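PDB 3OT2: uncharacterized protein from Anabaena variabilis, which is of unknown function but probably acts as a nuclease, belonging to the Uma2 (DUF820) family of the PD-(D/E)XK restriction-endonuclease-like clan. Local coordinates for residues Phe85-Ile90 with Phe102-Asp107; Gln46-Val50 with Ala65-Leu69; Val147-Arg151 with Leu165-Pro169. All blocks are in the same frame, centred on the assembly; numbering follows the deposited sequence.

Interaction 1 (Phe85-Ile90 with Phe102-Asp107)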
# COMPACT_ATOMS: atom_id res chain seq x y z
N PHE A 85 -6.37 -18.24 -12.08
CA PHE A 85 -6.16 -18.19 -13.54
C PHE A 85 -7.42 -18.57 -14.26
O PHE A 85 -8.02 -19.58 -13.91
CB PHE A 85 -5.05 -19.19 -13.96
CG PHE A 85 -3.65 -18.79 -13.56
CD1 PHE A 85 -3.14 -19.12 -12.31
CD2 PHE A 85 -2.82 -18.12 -14.46
CE1 PHE A 85 -1.85 -18.75 -11.95
CE2 PHE A 85 -1.52 -17.78 -14.10
CZ PHE A 85 -1.04 -18.09 -12.85
N ILE A 86 -7.80 -17.80 -15.31
CA ILE A 86 -8.94 -18.14 -16.16
C ILE A 86 -8.54 -19.42 -16.91
O ILE A 86 -7.33 -19.69 -17.06
CB ILE A 86 -9.41 -16.97 -17.08
CG1 ILE A 86 -8.37 -16.66 -18.20
CG2 ILE A 86 -9.78 -15.73 -16.23
CD1 ILE A 86 -8.79 -15.58 -19.24
N TRP A 87 -9.54 -20.24 -17.31
CA TRP A 87 -9.28 -21.56 -17.87
C TRP A 87 -8.34 -21.54 -19.06
O TRP A 87 -7.42 -22.35 -19.08
CB TRP A 87 -10.59 -22.26 -18.27
CG TRP A 87 -10.56 -23.73 -17.94
CD1 TRP A 87 -10.33 -24.76 -18.81
CD2 TRP A 87 -10.72 -24.33 -16.64
NE1 TRP A 87 -10.34 -25.96 -18.13
CE2 TRP A 87 -10.59 -25.72 -16.80
CE3 TRP A 87 -10.93 -23.82 -15.35
CZ2 TRP A 87 -10.71 -26.62 -15.72
CZ3 TRP A 87 -11.06 -24.71 -14.29
CH2 TRP A 87 -10.97 -26.09 -14.49
N SER A 88 -8.53 -20.61 -20.03
CA SER A 88 -7.71 -20.50 -21.25
C SER A 88 -6.23 -20.19 -20.96
O SER A 88 -5.38 -20.44 -21.81
CB SER A 88 -8.27 -19.44 -22.18
OG SER A 88 -8.24 -18.15 -21.59
N ARG A 89 -5.92 -19.63 -19.78
CA ARG A 89 -4.55 -19.25 -19.40
C ARG A 89 -3.85 -20.30 -18.52
O ARG A 89 -2.66 -20.13 -18.25
CB ARG A 89 -4.55 -17.87 -18.71
CG ARG A 89 -4.82 -16.74 -19.70
CD ARG A 89 -4.68 -15.39 -19.04
NE ARG A 89 -3.28 -14.97 -18.92
CZ ARG A 89 -2.63 -14.85 -17.78
NH1 ARG A 89 -3.22 -15.15 -16.63
NH2 ARG A 89 -1.37 -14.44 -17.77
N ILE A 90 -4.54 -21.38 -18.10
CA ILE A 90 -3.91 -22.42 -17.27
C ILE A 90 -2.95 -23.23 -18.18
O ILE A 90 -3.43 -23.86 -19.12
CB ILE A 90 -4.95 -23.31 -16.53
CG1 ILE A 90 -5.79 -22.50 -15.52
CG2 ILE A 90 -4.24 -24.50 -15.81
CD1 ILE A 90 -7.05 -23.17 -15.01
N PHE A 102 4.54 -22.42 -14.15
CA PHE A 102 3.69 -21.31 -14.60
C PHE A 102 4.60 -20.14 -14.88
O PHE A 102 5.21 -19.61 -13.96
CB PHE A 102 2.62 -20.97 -13.55
CG PHE A 102 1.39 -21.84 -13.53
CD1 PHE A 102 1.47 -23.20 -13.27
CD2 PHE A 102 0.12 -21.27 -13.68
CE1 PHE A 102 0.33 -24.00 -13.21
CE2 PHE A 102 -1.03 -22.06 -13.60
CZ PHE A 102 -0.92 -23.42 -13.38
N LEU A 103 4.73 -19.77 -16.16
CA LEU A 103 5.61 -18.68 -16.57
C LEU A 103 4.83 -17.41 -16.90
O LEU A 103 5.29 -16.56 -17.67
CB LEU A 103 6.49 -19.13 -17.76
CG LEU A 103 7.45 -20.30 -17.51
CD1 LEU A 103 8.05 -20.80 -18.81
CD2 LEU A 103 8.55 -19.92 -16.53
N ILE A 104 3.66 -17.24 -16.26
CA ILE A 104 2.75 -16.12 -16.52
C ILE A 104 2.17 -15.57 -15.21
O ILE A 104 2.18 -16.25 -14.18
CB ILE A 104 1.61 -16.55 -17.50
CG1 ILE A 104 0.87 -17.82 -17.02
CG2 ILE A 104 2.12 -16.70 -18.96
CD1 ILE A 104 -0.49 -17.98 -17.58
N ALA A 105 1.67 -14.34 -15.26
CA ALA A 105 1.06 -13.66 -14.12
C ALA A 105 -0.36 -14.21 -13.88
O ALA A 105 -1.05 -14.50 -14.86
CB ALA A 105 1.03 -12.16 -14.37
N PRO A 106 -0.83 -14.32 -12.61
CA PRO A 106 -2.23 -14.77 -12.40
C PRO A 106 -3.23 -13.77 -12.94
O PRO A 106 -2.90 -12.60 -13.09
CB PRO A 106 -2.36 -14.87 -10.86
CG PRO A 106 -0.98 -14.70 -10.31
CD PRO A 106 -0.17 -13.97 -11.34
N ASP A 107 -4.47 -14.18 -13.20
CA ASP A 107 -5.50 -13.22 -13.60
C ASP A 107 -5.93 -12.42 -12.37
O ASP A 107 -6.29 -11.25 -12.46
CB ASP A 107 -6.71 -13.96 -14.21
CG ASP A 107 -6.37 -14.41 -15.60
OD1 ASP A 107 -6.42 -13.57 -16.52
OD2 ASP A 107 -5.93 -15.59 -15.75
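The F85 ring lies between P106 and F102. On one face sits P106 CA, 3.8 Å from the F85 ring centroid, in a CH-pi contact; against the opposite face comes F102 CD2, 3.5 Å from F85 CZ. I104 O lies at the ring's edge, in its plane. The two phenyl rings, their planes at 59°, meet obliquely. The R89 guanidinium is the second flat group: I104 CD1 sits over one of its faces, toward the rim, while A105 O and D107 OD2 lie at its edge near its plane. The same I104 CD1 approaches F85 CE2 at 3.6 Å, so this methyl touches both the F85 ring and the guanidinium.

Bending at chi3 (81°), the R89 chain presents NH1 and NH2 end-on to A105 O, and both nitrogens bond to this one oxygen, each at 2.9 Å. NH1 also forms a salt bridge with D107 OD2, again at 2.9 Å, with the carboxylate plane perpendicular to the guanidinium. I86 N reaches D107 OD2 at 2.9 Å from the opposite face of the carboxylate in a nearly straight bond (168°). Two donors thus grip OD2, while OD1 bonds to Q135 NE2, which leaves the carboxylate little freedom to turn. The contact ties together the two ends of the long connection between antiparallel neighbours 82-86 and 108-112 at the end of the central sheet, consistent with the restriction-endonuclease-like fold.

Interaction 2 (Gln46-Val50 with Ala65-Leu69). With EDO (1,2-ethanediol), chain I.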
# COMPACT_ATOMS: atom_id res chain seq x y z
N GLN A 46 -6.86 -17.94 4.13
CA GLN A 46 -6.31 -18.49 2.90
C GLN A 46 -7.08 -19.73 2.41
O GLN A 46 -7.44 -19.76 1.24
CB GLN A 46 -4.84 -18.84 3.09
CG GLN A 46 -4.12 -19.14 1.79
CD GLN A 46 -2.70 -19.57 2.03
OE1 GLN A 46 -2.34 -20.01 3.13
NE2 GLN A 46 -1.86 -19.49 1.01
N SER A 47 -7.31 -20.74 3.30
CA SER A 47 -8.00 -21.98 2.93
C SER A 47 -9.45 -21.72 2.54
O SER A 47 -9.92 -22.27 1.53
CB SER A 47 -7.92 -23.01 4.05
OG SER A 47 -6.58 -23.45 4.22
N GLU A 48 -10.16 -20.88 3.30
CA GLU A 48 -11.56 -20.58 3.02
C GLU A 48 -11.71 -19.75 1.75
O GLU A 48 -12.68 -19.92 1.02
CB GLU A 48 -12.19 -19.85 4.21
CG GLU A 48 -13.71 -19.83 4.15
CD GLU A 48 -14.43 -21.16 4.05
OE1 GLU A 48 -13.92 -22.17 4.58
OE2 GLU A 48 -15.53 -21.18 3.45
N CYS A 49 -10.77 -18.84 1.51
CA CYS A 49 -10.79 -17.98 0.34
C CYS A 49 -10.65 -18.80 -0.95
O CYS A 49 -11.40 -18.53 -1.89
CB CYS A 49 -9.68 -16.95 0.45
SG CYS A 49 -9.95 -15.49 -0.54
N VAL A 50 -9.72 -19.79 -0.99
CA VAL A 50 -9.52 -20.66 -2.16
C VAL A 50 -10.80 -21.49 -2.41
O VAL A 50 -11.22 -21.64 -3.55
CB VAL A 50 -8.28 -21.59 -1.99
CG1 VAL A 50 -8.03 -22.41 -3.25
CG2 VAL A 50 -7.06 -20.78 -1.68
N ALA A 65 -8.52 -21.37 -8.69
CA ALA A 65 -7.74 -20.75 -7.64
C ALA A 65 -6.77 -21.79 -7.08
O ALA A 65 -7.17 -22.91 -6.77
CB ALA A 65 -8.64 -20.22 -6.54
N PHE A 66 -5.49 -21.43 -6.97
CA PHE A 66 -4.42 -22.30 -6.48
C PHE A 66 -3.76 -21.72 -5.25
O PHE A 66 -3.50 -20.52 -5.20
CB PHE A 66 -3.34 -22.49 -7.56
CG PHE A 66 -3.80 -23.01 -8.89
CD1 PHE A 66 -3.89 -24.37 -9.12
CD2 PHE A 66 -4.14 -22.13 -9.91
CE1 PHE A 66 -4.32 -24.85 -10.35
CE2 PHE A 66 -4.58 -22.60 -11.14
CZ PHE A 66 -4.66 -23.96 -11.35
N LEU A 67 -3.47 -22.59 -4.29
CA LEU A 67 -2.76 -22.25 -3.07
C LEU A 67 -1.28 -22.31 -3.30
O LEU A 67 -0.80 -23.33 -3.79
CB LEU A 67 -3.10 -23.29 -1.97
CG LEU A 67 -4.32 -23.04 -1.12
CD1 LEU A 67 -4.71 -24.28 -0.37
CD2 LEU A 67 -4.03 -22.03 -0.09
N GLU A 68 -0.54 -21.26 -2.89
CA GLU A 68 0.92 -21.27 -2.89
C GLU A 68 1.55 -21.80 -4.21
O GLU A 68 2.45 -22.64 -4.18
CB GLU A 68 1.42 -22.14 -1.72
CG GLU A 68 0.93 -21.72 -0.34
CD GLU A 68 1.51 -20.43 0.19
OE1 GLU A 68 2.63 -20.08 -0.22
OE2 GLU A 68 0.85 -19.78 1.04
N LEU A 69 1.09 -21.28 -5.36
CA LEU A 69 1.62 -21.68 -6.66
C LEU A 69 2.70 -20.69 -7.10
O LEU A 69 2.51 -19.47 -7.00
CB LEU A 69 0.46 -21.72 -7.69
CG LEU A 69 0.80 -21.98 -9.15
CD1 LEU A 69 1.19 -23.45 -9.38
CD2 LEU A 69 -0.35 -21.58 -10.05
C1 EDO I . 5.63 -24.39 -4.79
O1 EDO I . 6.20 -24.40 -6.10
C2 EDO I . 5.86 -23.01 -4.20
O2 EDO I . 5.34 -23.02 -2.87
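Apolar packing joins V50 and the aliphatic part of Q46 to A65 and L67. V50 splits its two methyls: CG1 meets A65 CB at 4.0 Å, and CG2 lies 3.6 Å from L67 CG. One helical turn earlier, the Q46 chain passes obliquely over L67, with CG 3.4 Å from L67 CD2. With CG anti to the backbone N (chi1 -168°) and the chain extended beyond it, Q46 carries its amide past the leucine to E68.

The polar part is the hydrogen bond from Q46 NE2 to E68 OE2, 2.7 Å long and fairly straight (160°). OE2 lies near the amide plane, but the carboxylate stands almost perpendicular to the amide and is met on its anti side, tilted 30° out of its plane. NE2 also donates to D81 O, and E68 OE1 forms a salt bridge with K35. Replacing Q46 with alanine removes the amide and most of the chain, which is likely to leave E68 OE2 and D81 O without their common donor and L67 CD2 without its cover. A weak bond links E68 O to an ethanediol. Helix 40-57 here lies nearly antiparallel against strand 63-67, outermost in the sheet within this chain, helix-on-sheet packing consistent with the alpha/beta core of the PD-(D/E)XK clan.

Interaction 3 (Val147-Arg151 with Leu165-Pro169)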
# COMPACT_ATOMS: atom_id res chain seq x y z
N VAL A 147 -9.49 -4.73 2.98
CA VAL A 147 -9.02 -5.26 1.71
C VAL A 147 -8.66 -4.08 0.81
O VAL A 147 -9.48 -3.19 0.58
CB VAL A 147 -9.98 -6.25 1.00
CG1 VAL A 147 -9.32 -6.80 -0.27
CG2 VAL A 147 -10.38 -7.41 1.93
N PHE A 148 -7.42 -4.08 0.28
CA PHE A 148 -7.01 -3.12 -0.74
C PHE A 148 -7.19 -3.81 -2.07
O PHE A 148 -6.76 -4.97 -2.22
CB PHE A 148 -5.56 -2.65 -0.58
CG PHE A 148 -5.28 -1.80 0.63
CD1 PHE A 148 -5.74 -0.50 0.71
CD2 PHE A 148 -4.56 -2.31 1.70
CE1 PHE A 148 -5.46 0.31 1.82
CE2 PHE A 148 -4.25 -1.49 2.81
CZ PHE A 148 -4.70 -0.20 2.86
N VAL A 149 -7.85 -3.14 -3.01
CA VAL A 149 -8.12 -3.67 -4.35
C VAL A 149 -7.26 -2.90 -5.36
O VAL A 149 -7.33 -1.67 -5.44
CB VAL A 149 -9.63 -3.62 -4.69
CG1 VAL A 149 -9.87 -3.92 -6.17
CG2 VAL A 149 -10.41 -4.60 -3.81
N TYR A 150 -6.48 -3.65 -6.14
CA TYR A 150 -5.57 -3.13 -7.15
C TYR A 150 -6.01 -3.53 -8.56
O TYR A 150 -6.17 -4.71 -8.82
CB TYR A 150 -4.16 -3.70 -6.88
CG TYR A 150 -3.52 -3.22 -5.61
CD1 TYR A 150 -3.77 -3.85 -4.39
CD2 TYR A 150 -2.64 -2.15 -5.62
CE1 TYR A 150 -3.16 -3.41 -3.22
CE2 TYR A 150 -2.02 -1.70 -4.45
CZ TYR A 150 -2.30 -2.33 -3.25
OH TYR A 150 -1.69 -1.87 -2.11
N ARG A 151 -6.20 -2.54 -9.45
CA ARG A 151 -6.56 -2.74 -10.86
C ARG A 151 -5.55 -2.01 -11.72
O ARG A 151 -5.01 -0.98 -11.26
CB ARG A 151 -7.98 -2.25 -11.15
CG ARG A 151 -9.10 -3.04 -10.48
CD ARG A 151 -10.37 -2.29 -10.76
NE ARG A 151 -11.57 -3.08 -10.56
CZ ARG A 151 -12.53 -2.80 -9.68
NH1 ARG A 151 -12.39 -1.79 -8.83
NH2 ARG A 151 -13.63 -3.54 -9.63
N LEU A 165 -19.35 -5.02 -0.26
CA LEU A 165 -18.91 -6.15 -1.08
C LEU A 165 -17.56 -5.85 -1.64
O LEU A 165 -17.32 -4.74 -2.12
CB LEU A 165 -19.88 -6.44 -2.22
CG LEU A 165 -21.26 -6.97 -1.87
CD1 LEU A 165 -22.01 -7.25 -3.15
CD2 LEU A 165 -21.18 -8.26 -1.05
N VAL A 166 -16.65 -6.82 -1.61
CA VAL A 166 -15.31 -6.60 -2.14
C VAL A 166 -15.37 -6.87 -3.64
O VAL A 166 -15.87 -7.92 -4.02
CB VAL A 166 -14.23 -7.45 -1.42
CG1 VAL A 166 -12.82 -6.99 -1.79
CG2 VAL A 166 -14.43 -7.42 0.09
N PRO A 167 -14.91 -5.95 -4.51
CA PRO A 167 -14.95 -6.22 -5.95
C PRO A 167 -14.15 -7.46 -6.34
O PRO A 167 -13.10 -7.78 -5.76
CB PRO A 167 -14.29 -4.98 -6.58
CG PRO A 167 -14.31 -3.94 -5.55
CD PRO A 167 -14.29 -4.64 -4.23
N VAL A 168 -14.64 -8.11 -7.37
CA VAL A 168 -14.02 -9.32 -7.91
C VAL A 168 -13.82 -9.13 -9.41
O VAL A 168 -14.54 -8.32 -10.00
CB VAL A 168 -14.89 -10.58 -7.58
CG1 VAL A 168 -14.86 -10.90 -6.08
CG2 VAL A 168 -16.33 -10.45 -8.09
N PRO A 169 -12.88 -9.84 -10.07
CA PRO A 169 -12.79 -9.72 -11.54
C PRO A 169 -14.09 -10.18 -12.19
O PRO A 169 -14.84 -10.95 -11.57
CB PRO A 169 -11.62 -10.64 -11.91
CG PRO A 169 -10.94 -10.97 -10.64
CD PRO A 169 -11.95 -10.86 -9.55
O HOH W 1 -14.34 -5.82 -11.26
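V166 CG1 fits against two valines of strand 146-150, V147 and V149, and every direct touch across this contact is made by side chains. V166 holds CG1 anti to its own nitrogen (chi1 -168°), which points that methyl at the strand, where it touches both valines: it lies 3.8 Å from V147 CG1 and 3.9 Å from V149 CG2. V147 and V149 share nearly the same rotamer, yet each offers a different branch. V147 uses CG1 and meets V166 at about a right angle; V149 uses CG2, the methyl beside its backbone nitrogen, and this one group serves two neighbours, since P167 CD also lies 3.9 Å away.

R151 follows with a different kind of contact. Its chain runs extended from CG to NE, chi2 and chi3 both near 180°, and so brings the guanidinium end to P167, the two side chains crossing at about a right angle, with NH2 3.4 Å from P167 CB. NH2 also donates to a water at 2.9 Å, which lies at the guanidinium edge and in turn donates to V168 O at 2.8 Å, linking the segments indirectly. NH1 forms a salt bridge with E157 on the adjacent strand. R151 is modelled in two conformations; the contacts given are those of one, and are less certain for that reason.

W138 packs on V149 and V166 and gives its NE1 hydrogen to P167 O, while I179 of helix 179-183 closes over V147 and V166. On the other side of the strand, Y150 packs on helix 119-131 and F148 on T120 of the second subunit. The segment before the C-terminal helix thus lies over one face of the mixed sheet, with a helix on the other, a layering consistent with the alpha/beta core of PD-(D/E)XK proteins.

How the interactions relate
All three contacts reach the same six-stranded mixed sheet. Interactions 1 and 2 act on neighbouring strands, 82-86 and 63-67; their centres are about 15 Å apart and they touch: L69 CD2 packs 3.6 Å from F102 CE2, and F66 CE2 lies 3.9 Å from F85 CD1, making one continuous apolar cluster. Interaction 3 is farther across the sheet, its centre about 16 Å from that of interaction 2 and about 19 Å from that of interaction 1, and touches neither. The butanediol pocket is on the side of the first two: the ligand is about 11 Å from the F102 side chain and about 12 Å from that of E68. R70, directly after L69, lines it.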